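Local coordinates for cell division cycle protein 123 (Schizosaccharomyces pombe, PDB 4ZGP), which acts as an ATP-dependent folding chaperone that binds the gamma subunit of translation initiation factor eIF2 and lets it assemble with the alpha and beta subunits, at residues G110-K115 with L180-W185; S119-A124 with L142-S147; L269-S274 with E287-P292. All blocks are in the same frame, centred on the assembly; numbering follows the deposited sequence.

Contact 1. Residues G110-K115 with L180-W185; sequences GAVVPK and LVLKEW. With ADP (adenosine-5'-diphosphate), chain C.
V113 and K183 form a hydrogen-bonded pair of an antiparallel sheet that carries the adenine side of the ATP-grasp nucleotide site. Each gives its N-H to the other's carbonyl: V113 N reaches K183 O at 2.7 Å, and K183 N returns to V113 O. K115 and V181 form the next hydrogen-bonded pair, two residues on; P114 and L182 lie between as a non-hydrogen-bonded pair. The run ends at W185, whose N donates to A111 O at 2.9 Å. The other edge of strand 180-184 is used by strand 48-51, and V112 bonds C135.

V113, K115, V181 and K183 put their side chains on the same face, with CG of K115 alongside CB of V181 at 3.5 Å. P114 and L182 lie on the other face, under helices 95-107 and 138-146.

The lysine ends serve the nucleotide. K183 is bent at its third torsion (-63°), and its NZ has two ADP acceptors, N7 at 2.8 Å and O2A at 3.0 Å. K115 NZ is 5.3 Å from K183 NZ and has other partners: the carboxylate of D258, W118 O and a water. That water donates to ADP O2A. Both lysine charges thus face the phosphate, which, with D258 beside K115, probably offsets them.

The adenine is read by backbone as well: ADP N6 donates to E184 O at 2.9 Å. V113 CG2 touches the base at C6. The same methyl meets the edge of the W185 ring, near its plane, at CD1, 3.8 Å away.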
loop_
_atom_site.group_PDB
_atom_site.type_symbol
_atom_site.label_atom_id
_atom_site.label_comp_id
_atom_site.label_asym_id
_atom_site.label_seq_id
_atom_site.Cartn_x
_atom_site.Cartn_y
_atom_site.Cartn_z
ATOM N N GLY A 110 14.547 14.225 -4.048
ATOM C CA GLY A 110 14.634 14.879 -2.752
ATOM C C GLY A 110 13.493 14.698 -1.764
ATOM O O GLY A 110 13.571 15.183 -0.641
ATOM N N ALA A 111 12.431 13.999 -2.157
ATOM C CA ALA A 111 11.315 13.783 -1.239
ATOM C C ALA A 111 10.676 12.416 -1.494
ATOM O O ALA A 111 10.370 12.085 -2.642
ATOM C CB ALA A 111 10.288 14.891 -1.380
ATOM N N VAL A 112 10.513 11.631 -0.426
ATOM C CA VAL A 112 9.962 10.273 -0.550
ATOM C C VAL A 112 8.918 9.935 0.518
ATOM O O VAL A 112 8.832 10.591 1.554
ATOM C CB VAL A 112 11.079 9.196 -0.477
ATOM C CG1 VAL A 112 12.177 9.475 -1.502
ATOM C CG2 VAL A 112 11.669 9.092 0.928
ATOM N N VAL A 113 8.118 8.910 0.226
ATOM C CA VAL A 113 7.255 8.272 1.211
ATOM C C VAL A 113 7.775 6.856 1.454
ATOM O O VAL A 113 7.887 6.073 0.515
ATOM C CB VAL A 113 5.779 8.223 0.734
ATOM C CG1 VAL A 113 4.945 7.363 1.673
ATOM C CG2 VAL A 113 5.184 9.631 0.642
ATOM N N PRO A 114 8.145 6.535 2.702
ATOM C CA PRO A 114 8.730 5.225 2.999
ATOM C C PRO A 114 7.683 4.178 3.334
ATOM O O PRO A 114 6.629 4.551 3.841
ATOM C CB PRO A 114 9.584 5.501 4.225
ATOM C CG PRO A 114 8.753 6.573 4.962
ATOM C CD PRO A 114 8.166 7.429 3.872
ATOM N N LYS A 115 7.969 2.907 3.073
ATOM C CA LYS A 115 7.114 1.813 3.585
ATOM C C LYS A 115 7.972 0.547 3.659
ATOM O O LYS A 115 9.080 0.528 3.121
ATOM C CB LYS A 115 5.870 1.605 2.697
ATOM C CG LYS A 115 6.178 1.149 1.277
ATOM C CD LYS A 115 4.910 0.988 0.402
ATOM C CE LYS A 115 4.165 -0.303 0.754
ATOM N NZ LYS A 115 2.877 -0.477 -0.010
ATOM N N LEU A 180 13.069 -2.150 2.414
ATOM C CA LEU A 180 12.772 -0.755 2.630
ATOM C C LEU A 180 12.411 -0.116 1.301
ATOM O O LEU A 180 13.225 -0.040 0.375
ATOM C CB LEU A 180 13.963 -0.028 3.274
ATOM C CG LEU A 180 13.796 1.487 3.365
ATOM C CD1 LEU A 180 12.572 1.831 4.164
ATOM C CD2 LEU A 180 15.038 2.122 3.991
ATOM N N VAL A 181 11.175 0.347 1.222
ATOM C CA VAL A 181 10.673 0.975 0.024
ATOM C C VAL A 181 10.669 2.481 0.196
ATOM O O VAL A 181 10.145 2.997 1.169
ATOM C CB VAL A 181 9.233 0.487 -0.303
ATOM C CG1 VAL A 181 8.709 1.177 -1.546
ATOM C CG2 VAL A 181 9.218 -1.030 -0.463
ATOM N N LEU A 182 11.257 3.176 -0.763
ATOM C CA LEU A 182 11.167 4.622 -0.814
ATOM C C LEU A 182 10.441 5.024 -2.098
ATOM O O LEU A 182 10.974 4.919 -3.201
ATOM C CB LEU A 182 12.577 5.245 -0.751
ATOM C CG LEU A 182 13.356 4.842 0.501
ATOM C CD1 LEU A 182 14.802 5.310 0.418
ATOM C CD2 LEU A 182 12.678 5.385 1.781
ATOM N N LYS A 183 9.201 5.470 -1.954
ATOM C CA LYS A 183 8.436 5.959 -3.092
ATOM C C LYS A 183 8.675 7.422 -3.314
ATOM O O LYS A 183 8.681 8.178 -2.356
ATOM C CB LYS A 183 6.948 5.713 -2.855
ATOM C CG LYS A 183 6.701 4.227 -2.607
ATOM C CD LYS A 183 5.262 3.928 -2.415
ATOM C CE LYS A 183 4.729 4.621 -1.193
ATOM N NZ LYS A 183 3.252 4.661 -1.332
ATOM N N GLU A 184 8.823 7.840 -4.568
ATOM C CA GLU A 184 8.923 9.272 -4.835
ATOM C C GLU A 184 7.670 9.974 -4.329
ATOM O O GLU A 184 6.563 9.565 -4.643
ATOM C CB GLU A 184 9.112 9.560 -6.318
ATOM C CG GLU A 184 9.108 11.050 -6.610
ATOM C CD GLU A 184 9.726 11.392 -7.941
ATOM O OE1 GLU A 184 10.292 10.487 -8.597
ATOM O OE2 GLU A 184 9.640 12.577 -8.323
ATOM N N TRP A 185 7.851 11.015 -3.524
ATOM C CA TRP A 185 6.730 11.784 -3.026
ATOM C C TRP A 185 6.151 12.659 -4.118
ATOM O O TRP A 185 6.874 13.235 -4.921
ATOM C CB TRP A 185 7.146 12.641 -1.826
ATOM C CG TRP A 185 6.047 13.555 -1.329
ATOM C CD1 TRP A 185 5.097 13.265 -0.387
ATOM C CD2 TRP A 185 5.796 14.895 -1.750
ATOM N NE1 TRP A 185 4.268 14.343 -0.200
ATOM C CE2 TRP A 185 4.674 15.358 -1.028
ATOM C CE3 TRP A 185 6.400 15.748 -2.681
ATOM C CZ2 TRP A 185 4.153 16.635 -1.201
ATOM C CZ3 TRP A 185 5.882 17.021 -2.847
ATOM C CH2 TRP A 185 4.769 17.451 -2.113
HETATM P PB ADP C . -1.824 1.582 2.123
HETATM O O1B ADP C . -2.256 0.751 0.925
HETATM O O2B ADP C . -1.060 0.796 3.174
HETATM O O3B ADP C . -2.948 2.479 2.597
HETATM P PA ADP C . -0.604 3.392 0.217
HETATM O O1A ADP C . -1.792 2.977 -0.615
HETATM O O2A ADP C . 0.824 3.303 -0.294
HETATM O O3A ADP C . -0.646 2.582 1.616
HETATM O "O5'" ADP C . -0.863 4.916 0.649
HETATM C "C5'" ADP C . -1.318 5.284 1.951
HETATM C "C4'" ADP C . -1.673 6.756 1.836
HETATM O "O4'" ADP C . -0.472 7.529 1.792
HETATM C "C3'" ADP C . -2.408 7.026 0.532
HETATM O "O3'" ADP C . -3.819 7.126 0.747
HETATM C "C2'" ADP C . -1.832 8.327 0.015
HETATM O "O2'" ADP C . -2.696 9.428 0.313
HETATM C "C1'" ADP C . -0.524 8.515 0.755
HETATM N N9 ADP C . 0.575 8.259 -0.209
HETATM C C8 ADP C . 0.983 7.039 -0.620
HETATM N N7 ADP C . 2.009 7.146 -1.508
HETATM C C5 ADP C . 2.269 8.462 -1.675
HETATM C C6 ADP C . 3.234 9.263 -2.465
HETATM N N6 ADP C . 4.133 8.632 -3.266
HETATM N N1 ADP C . 3.183 10.617 -2.357
HETATM C C2 ADP C . 2.284 11.215 -1.543
HETATM N N3 ADP C . 1.379 10.550 -0.795
HETATM C C4 ADP C . 1.323 9.192 -0.816
HETATM O O HOH W 1 2.310 1.402 -1.814
#

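Contact 2. Residues S119-A124 with L142-S147; sequences STPKDA and LLLLKS. With ADP (adenosine-5'-diphosphate), chain C.
A phosphate-binding loop of the ATP-grasp site packs here on helix 138-146 through P121, the centre of an inverse gamma turn. The ring of P121 meets L144 and L145. Its CG lies 3.8 Å from L144 CG and about as far from L145 CD2. The P121 and L144 side chains cross at about a right angle.

L144 has CG anti to the backbone N (chi1 -173°), and the end of its side chain comes in toward the loop. L144 CD1 touches A124 twice, 3.8 Å from CB and 3.4 Å from the carbonyl O. An alanine in place of L144 is likely to open a gap beside P121 and A124 and leave the proline ring with less to rest on. P114 and L133 also touch L144.

T120 and K122 start away from the helix, and their ends meet the nucleotide. T120 OG1 sits 2.8 Å from ADP O2A and 3.0 Å from ADP O3A. K122 is bent at its last torsion (-74°), so that K122 NZ donates to ADP O3B at 3.0 Å. P121, seated on the helix, is thus flanked in sequence by two residues that meet ADP.

At the helix end, S147 OG donates to L143 O. Beyond it, D123 reaches S148 OG and the backbone N of D149 with its carboxylate, tying the loop to the start of helix 149-157. A water also lies between the two segments. It is 2.6 Å from D123 OD2 and 2.7 Å from S147 O.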
loop_
_atom_site.group_PDB
_atom_site.type_symbol
_atom_site.label_atom_id
_atom_site.label_comp_id
_atom_site.label_asym_id
_atom_site.label_seq_id
_atom_site.Cartn_x
_atom_site.Cartn_y
_atom_site.Cartn_z
ATOM N N SER A 119 2.977 -2.227 4.295
ATOM C CA SER A 119 2.208 -1.140 4.902
ATOM C C SER A 119 2.921 0.219 4.910
ATOM O O SER A 119 4.064 0.335 5.336
ATOM C CB SER A 119 1.831 -1.517 6.337
ATOM O OG SER A 119 1.231 -2.799 6.383
ATOM N N THR A 120 2.219 1.224 4.416
ATOM C CA THR A 120 2.657 2.623 4.473
ATOM C C THR A 120 2.286 3.173 5.851
ATOM O O THR A 120 1.177 2.930 6.320
ATOM C CB THR A 120 1.999 3.440 3.324
ATOM O OG1 THR A 120 2.310 2.817 2.064
ATOM C CG2 THR A 120 2.468 4.886 3.294
ATOM N N PRO A 121 3.214 3.901 6.506
ATOM C CA PRO A 121 3.004 4.404 7.871
ATOM C C PRO A 121 2.068 5.608 7.907
ATOM O O PRO A 121 2.385 6.676 8.440
ATOM C CB PRO A 121 4.430 4.769 8.326
ATOM C CG PRO A 121 5.141 5.137 7.077
ATOM C CD PRO A 121 4.582 4.182 6.028
ATOM N N LYS A 122 0.891 5.427 7.330
ATOM C CA LYS A 122 -0.094 6.496 7.228
ATOM C C LYS A 122 -0.629 6.850 8.614
ATOM O O LYS A 122 -1.188 7.926 8.830
ATOM C CB LYS A 122 -1.242 6.086 6.305
ATOM C CG LYS A 122 -1.876 4.762 6.686
ATOM C CD LYS A 122 -3.159 4.482 5.908
ATOM C CE LYS A 122 -3.693 3.077 6.188
ATOM N NZ LYS A 122 -2.894 1.998 5.518
ATOM N N ASP A 123 -0.445 5.935 9.552
ATOM C CA ASP A 123 -1.006 6.097 10.894
ATOM C C ASP A 123 -0.102 6.918 11.782
ATOM O O ASP A 123 -0.442 7.210 12.929
ATOM C CB ASP A 123 -1.225 4.741 11.543
ATOM C CG ASP A 123 0.084 3.999 11.771
ATOM O OD1 ASP A 123 0.788 3.699 10.773
ATOM O OD2 ASP A 123 0.422 3.742 12.942
ATOM N N ALA A 124 1.062 7.272 11.261
ATOM C CA ALA A 124 2.118 7.800 12.106
ATOM C C ALA A 124 2.382 9.271 11.833
ATOM O O ALA A 124 3.456 9.787 12.161
ATOM C CB ALA A 124 3.399 6.985 11.917
ATOM N N LEU A 142 13.210 7.250 8.973
ATOM C CA LEU A 142 13.358 6.297 10.064
ATOM C C LEU A 142 12.411 6.603 11.216
ATOM O O LEU A 142 11.853 5.697 11.835
ATOM C CB LEU A 142 14.812 6.289 10.561
ATOM C CG LEU A 142 15.813 5.673 9.573
ATOM C CD1 LEU A 142 17.257 6.002 9.938
ATOM C CD2 LEU A 142 15.617 4.176 9.525
ATOM N N LEU A 143 12.238 7.886 11.502
ATOM C CA LEU A 143 11.362 8.288 12.594
ATOM C C LEU A 143 9.925 7.882 12.267
ATOM O O LEU A 143 9.216 7.305 13.103
ATOM C CB LEU A 143 11.490 9.796 12.833
ATOM C CG LEU A 143 10.891 10.424 14.084
ATOM C CD1 LEU A 143 11.849 11.465 14.642
ATOM C CD2 LEU A 143 9.594 11.079 13.718
ATOM N N LEU A 144 9.513 8.134 11.028
ATOM C CA LEU A 144 8.157 7.803 10.605
ATOM C C LEU A 144 7.913 6.288 10.632
ATOM O O LEU A 144 6.880 5.819 11.121
ATOM C CB LEU A 144 7.894 8.374 9.209
ATOM C CG LEU A 144 6.491 8.290 8.607
ATOM C CD1 LEU A 144 5.443 8.998 9.480
ATOM C CD2 LEU A 144 6.501 8.900 7.216
ATOM N N LEU A 145 8.867 5.516 10.128
ATOM C CA LEU A 145 8.716 4.063 10.128
ATOM C C LEU A 145 8.706 3.477 11.532
ATOM O O LEU A 145 7.968 2.533 11.809
ATOM C CB LEU A 145 9.832 3.396 9.319
ATOM C CG LEU A 145 9.839 3.680 7.815
ATOM C CD1 LEU A 145 11.030 2.982 7.171
ATOM C CD2 LEU A 145 8.535 3.220 7.174
ATOM N N LYS A 146 9.551 4.017 12.406
ATOM C CA LYS A 146 9.642 3.521 13.778
ATOM C C LYS A 146 8.341 3.745 14.560
ATOM O O LYS A 146 8.029 2.987 15.483
ATOM C CB LYS A 146 10.816 4.192 14.508
ATOM C CG LYS A 146 11.189 3.545 15.833
ATOM C CD LYS A 146 12.263 4.341 16.567
ATOM C CE LYS A 146 11.663 5.170 17.702
ATOM N NZ LYS A 146 12.696 5.905 18.489
ATOM N N SER A 147 7.573 4.767 14.186
ATOM C CA SER A 147 6.411 5.158 14.993
ATOM C C SER A 147 5.097 4.554 14.523
ATOM O O SER A 147 4.051 4.766 15.142
ATOM C CB SER A 147 6.283 6.674 15.013
ATOM O OG SER A 147 7.545 7.244 15.262
HETATM P PB ADP C . -1.824 1.582 2.123
HETATM O O1B ADP C . -2.256 0.751 0.925
HETATM O O2B ADP C . -1.060 0.796 3.174
HETATM O O3B ADP C . -2.948 2.479 2.597
HETATM P PA ADP C . -0.604 3.392 0.217
HETATM O O1A ADP C . -1.792 2.977 -0.615
HETATM O O2A ADP C . 0.824 3.303 -0.294
HETATM O O3A ADP C . -0.646 2.582 1.616
HETATM O "O5'" ADP C . -0.863 4.916 0.649
HETATM C "C5'" ADP C . -1.318 5.284 1.951
HETATM C "C4'" ADP C . -1.673 6.756 1.836
HETATM O "O4'" ADP C . -0.472 7.529 1.792
HETATM C "C3'" ADP C . -2.408 7.026 0.532
HETATM O "O3'" ADP C . -3.819 7.126 0.747
HETATM C "C2'" ADP C . -1.832 8.327 0.015
HETATM O "O2'" ADP C . -2.696 9.428 0.313
HETATM C "C1'" ADP C . -0.524 8.515 0.755
HETATM N N9 ADP C . 0.575 8.259 -0.209
HETATM C C8 ADP C . 0.983 7.039 -0.620
HETATM N N7 ADP C . 2.009 7.146 -1.508
HETATM C C5 ADP C . 2.269 8.462 -1.675
HETATM C C6 ADP C . 3.234 9.263 -2.465
HETATM N N6 ADP C . 4.133 8.632 -3.266
HETATM N N1 ADP C . 3.183 10.617 -2.357
HETATM C C2 ADP C . 2.284 11.215 -1.543
HETATM N N3 ADP C . 1.379 10.550 -0.795
HETATM C C4 ADP C . 1.323 9.192 -0.816
HETATM O O HOH W 2 1.384 5.164 14.855
#

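Contact 3. Residues L269-S274 with E287-P292; sequences LLFSWS and EIRLIP
L270, R289 and F271 carry this surface contact, which joins the loop before helix 273-278 to edge strand 287-289 of the mixed sheet in the ATP-grasp fold. R289 is extended from CG to NE and runs across the loop. Its NH1 donates to L270 O at 2.7 Å. That oxygen lies at the guanidinium edge, near its plane, and the donor is tilted 18° from the carbonyl plane.

F271 lies over one face of the same guanidinium. Its CD1 stands 3.4 Å above the plane, over the centre, and the ring and guanidinium planes are 24° apart. Further back along the arginine, CD sits over the ring face in a CH-pi contact, 3.9 Å from the centroid. The flat end of R289 is thus held by a bond at its edge and by the ring at its face.

E287 shares in this. Its OE1 lies at the edge of the F271 ring and makes a weak bond, part of a salt bridge, to R289 NH2. E275 gives NH2 a second charged partner, so the arginine's positive charge is probably well balanced. F271 also touches A205 and C207 of strand 202-208.

L270 points at the strand. Its CB packs on R289 CB, and CD1 lies against the backbone of L290. The remaining methyl, CD2, meets I291 CD1 at 3.9 Å, where the two side chains cross at about a right angle.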
loop_
_atom_site.group_PDB
_atom_site.type_symbol
_atom_site.label_atom_id
_atom_site.label_comp_id
_atom_site.label_asym_id
_atom_site.label_seq_id
_atom_site.Cartn_x
_atom_site.Cartn_y
_atom_site.Cartn_z
ATOM N N LEU A 269 -13.212 -0.075 3.962
ATOM C CA LEU A 269 -13.590 1.334 3.850
ATOM C C LEU A 269 -15.108 1.510 3.789
ATOM O O LEU A 269 -15.772 1.345 4.813
ATOM C CB LEU A 269 -12.890 1.979 2.641
ATOM C CG LEU A 269 -11.354 1.992 2.766
ATOM C CD1 LEU A 269 -10.735 2.575 1.487
ATOM C CD2 LEU A 269 -10.895 2.816 3.973
ATOM N N LEU A 270 -15.664 1.854 2.629
ATOM C CA LEU A 270 -17.118 2.044 2.534
ATOM C C LEU A 270 -17.869 0.732 2.314
ATOM O O LEU A 270 -19.107 0.718 2.274
ATOM C CB LEU A 270 -17.470 3.024 1.417
ATOM C CG LEU A 270 -16.884 4.414 1.668
ATOM C CD1 LEU A 270 -17.315 5.361 0.557
ATOM C CD2 LEU A 270 -17.336 4.917 3.042
ATOM N N PHE A 271 -17.123 -0.359 2.158
ATOM C CA PHE A 271 -17.712 -1.701 2.074
ATOM C C PHE A 271 -17.407 -2.522 3.316
ATOM O O PHE A 271 -16.344 -2.387 3.917
ATOM C CB PHE A 271 -17.194 -2.467 0.842
ATOM C CG PHE A 271 -17.589 -1.849 -0.450
ATOM C CD1 PHE A 271 -18.837 -2.092 -1.000
ATOM C CD2 PHE A 271 -16.726 -1.002 -1.115
ATOM C CE1 PHE A 271 -19.223 -1.504 -2.186
ATOM C CE2 PHE A 271 -17.105 -0.414 -2.311
ATOM C CZ PHE A 271 -18.363 -0.654 -2.847
ATOM N N SER A 272 -18.333 -3.391 3.708
ATOM C CA SER A 272 -17.999 -4.378 4.723
ATOM C C SER A 272 -17.525 -5.658 4.048
ATOM O O SER A 272 -17.897 -5.949 2.912
ATOM C CB SER A 272 -19.208 -4.699 5.603
ATOM O OG SER A 272 -20.148 -5.427 4.840
ATOM N N TRP A 273 -16.730 -6.434 4.763
ATOM C CA TRP A 273 -16.221 -7.673 4.208
ATOM C C TRP A 273 -17.316 -8.732 4.130
ATOM O O TRP A 273 -17.214 -9.661 3.337
ATOM C CB TRP A 273 -15.013 -8.154 5.019
ATOM C CG TRP A 273 -13.802 -7.450 4.522
ATOM C CD1 TRP A 273 -13.186 -6.375 5.091
ATOM C CD2 TRP A 273 -13.122 -7.694 3.279
ATOM N NE1 TRP A 273 -12.138 -5.956 4.294
ATOM C CE2 TRP A 273 -12.079 -6.751 3.178
ATOM C CE3 TRP A 273 -13.282 -8.625 2.257
ATOM C CZ2 TRP A 273 -11.203 -6.718 2.091
ATOM C CZ3 TRP A 273 -12.405 -8.598 1.187
ATOM C CH2 TRP A 273 -11.378 -7.648 1.114
ATOM N N SER A 274 -18.370 -8.573 4.927
ATOM C CA SER A 274 -19.517 -9.455 4.783
ATOM C C SER A 274 -20.090 -9.297 3.395
ATOM O O SER A 274 -20.324 -10.280 2.702
ATOM C CB SER A 274 -20.596 -9.162 5.840
ATOM O OG SER A 274 -20.046 -9.207 7.140
ATOM N N GLU A 287 -20.156 -2.341 -7.892
ATOM C CA GLU A 287 -20.744 -1.406 -6.936
ATOM C C GLU A 287 -19.799 -0.247 -6.730
ATOM O O GLU A 287 -18.608 -0.453 -6.573
ATOM C CB GLU A 287 -21.023 -2.066 -5.590
ATOM C CG GLU A 287 -22.314 -2.857 -5.548
ATOM C CD GLU A 287 -22.762 -3.162 -4.126
ATOM O OE1 GLU A 287 -22.572 -2.311 -3.229
ATOM O OE2 GLU A 287 -23.303 -4.262 -3.904
ATOM N N ILE A 288 -20.325 0.969 -6.699
ATOM C CA ILE A 288 -19.473 2.135 -6.507
ATOM C C ILE A 288 -19.956 2.939 -5.318
ATOM O O ILE A 288 -21.133 3.299 -5.253
ATOM C CB ILE A 288 -19.456 3.002 -7.752
ATOM C CG1 ILE A 288 -18.994 2.175 -8.957
ATOM C CG2 ILE A 288 -18.587 4.241 -7.526
ATOM C CD1 ILE A 288 -19.197 2.885 -10.292
ATOM N N ARG A 289 -19.079 3.197 -4.355
ATOM C CA ARG A 289 -19.479 4.043 -3.233
ATOM C C ARG A 289 -18.595 5.253 -3.059
ATOM O O ARG A 289 -17.378 5.161 -3.117
ATOM C CB ARG A 289 -19.511 3.246 -1.945
ATOM C CG ARG A 289 -20.624 2.232 -1.955
ATOM C CD ARG A 289 -20.685 1.443 -0.691
ATOM N NE ARG A 289 -21.651 0.361 -0.868
ATOM C CZ ARG A 289 -21.875 -0.598 0.012
ATOM N NH1 ARG A 289 -21.228 -0.618 1.165
ATOM N NH2 ARG A 289 -22.770 -1.545 -0.270
ATOM N N LEU A 290 -19.231 6.393 -2.841
ATOM C CA LEU A 290 -18.524 7.632 -2.594
ATOM C C LEU A 290 -18.967 8.160 -1.245
ATOM O O LEU A 290 -20.025 7.780 -0.756
ATOM C CB LEU A 290 -18.831 8.665 -3.683
ATOM C CG LEU A 290 -18.691 8.161 -5.114
ATOM C CD1 LEU A 290 -19.236 9.180 -6.107
ATOM C CD2 LEU A 290 -17.216 7.834 -5.381
ATOM N N ILE A 291 -18.160 9.028 -0.646
ATOM C CA ILE A 291 -18.541 9.664 0.613
ATOM C C ILE A 291 -19.772 10.557 0.376
ATOM O O ILE A 291 -19.772 11.377 -0.532
ATOM C CB ILE A 291 -17.372 10.491 1.191
ATOM C CG1 ILE A 291 -16.189 9.573 1.542
ATOM C CG2 ILE A 291 -17.817 11.306 2.408
ATOM C CD1 ILE A 291 -16.421 8.700 2.767
ATOM N N PRO A 292 -20.842 10.357 1.162
ATOM C CA PRO A 292 -22.048 11.194 1.074
ATOM C C PRO A 292 -21.787 12.622 1.558
ATOM O O PRO A 292 -20.919 12.827 2.399
ATOM C CB PRO A 292 -23.050 10.490 2.005
ATOM C CG PRO A 292 -22.450 9.142 2.303
ATOM C CD PRO A 292 -20.971 9.298 2.178
#

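From the N terminus, strand 112-115 comes first and leads into loop 119-124, then helix 138-146. Contact 2 closes this short loop of 17 residues. The chain returns at strand 180-184, where contact 1 closes a loop of 64 residues that holds contact 2 within it. The two touch, for example where P114 O meets P121 CD, and both border ADP. Together they tie the three-stranded sheet to helix 138-146 and to the loop at the ADP phosphates. Contact 3 follows in series and closes 12 residues near the C terminus. It fastens a loop to the edge of the five-stranded sheet, its centre about 29 Å from that of contact 1.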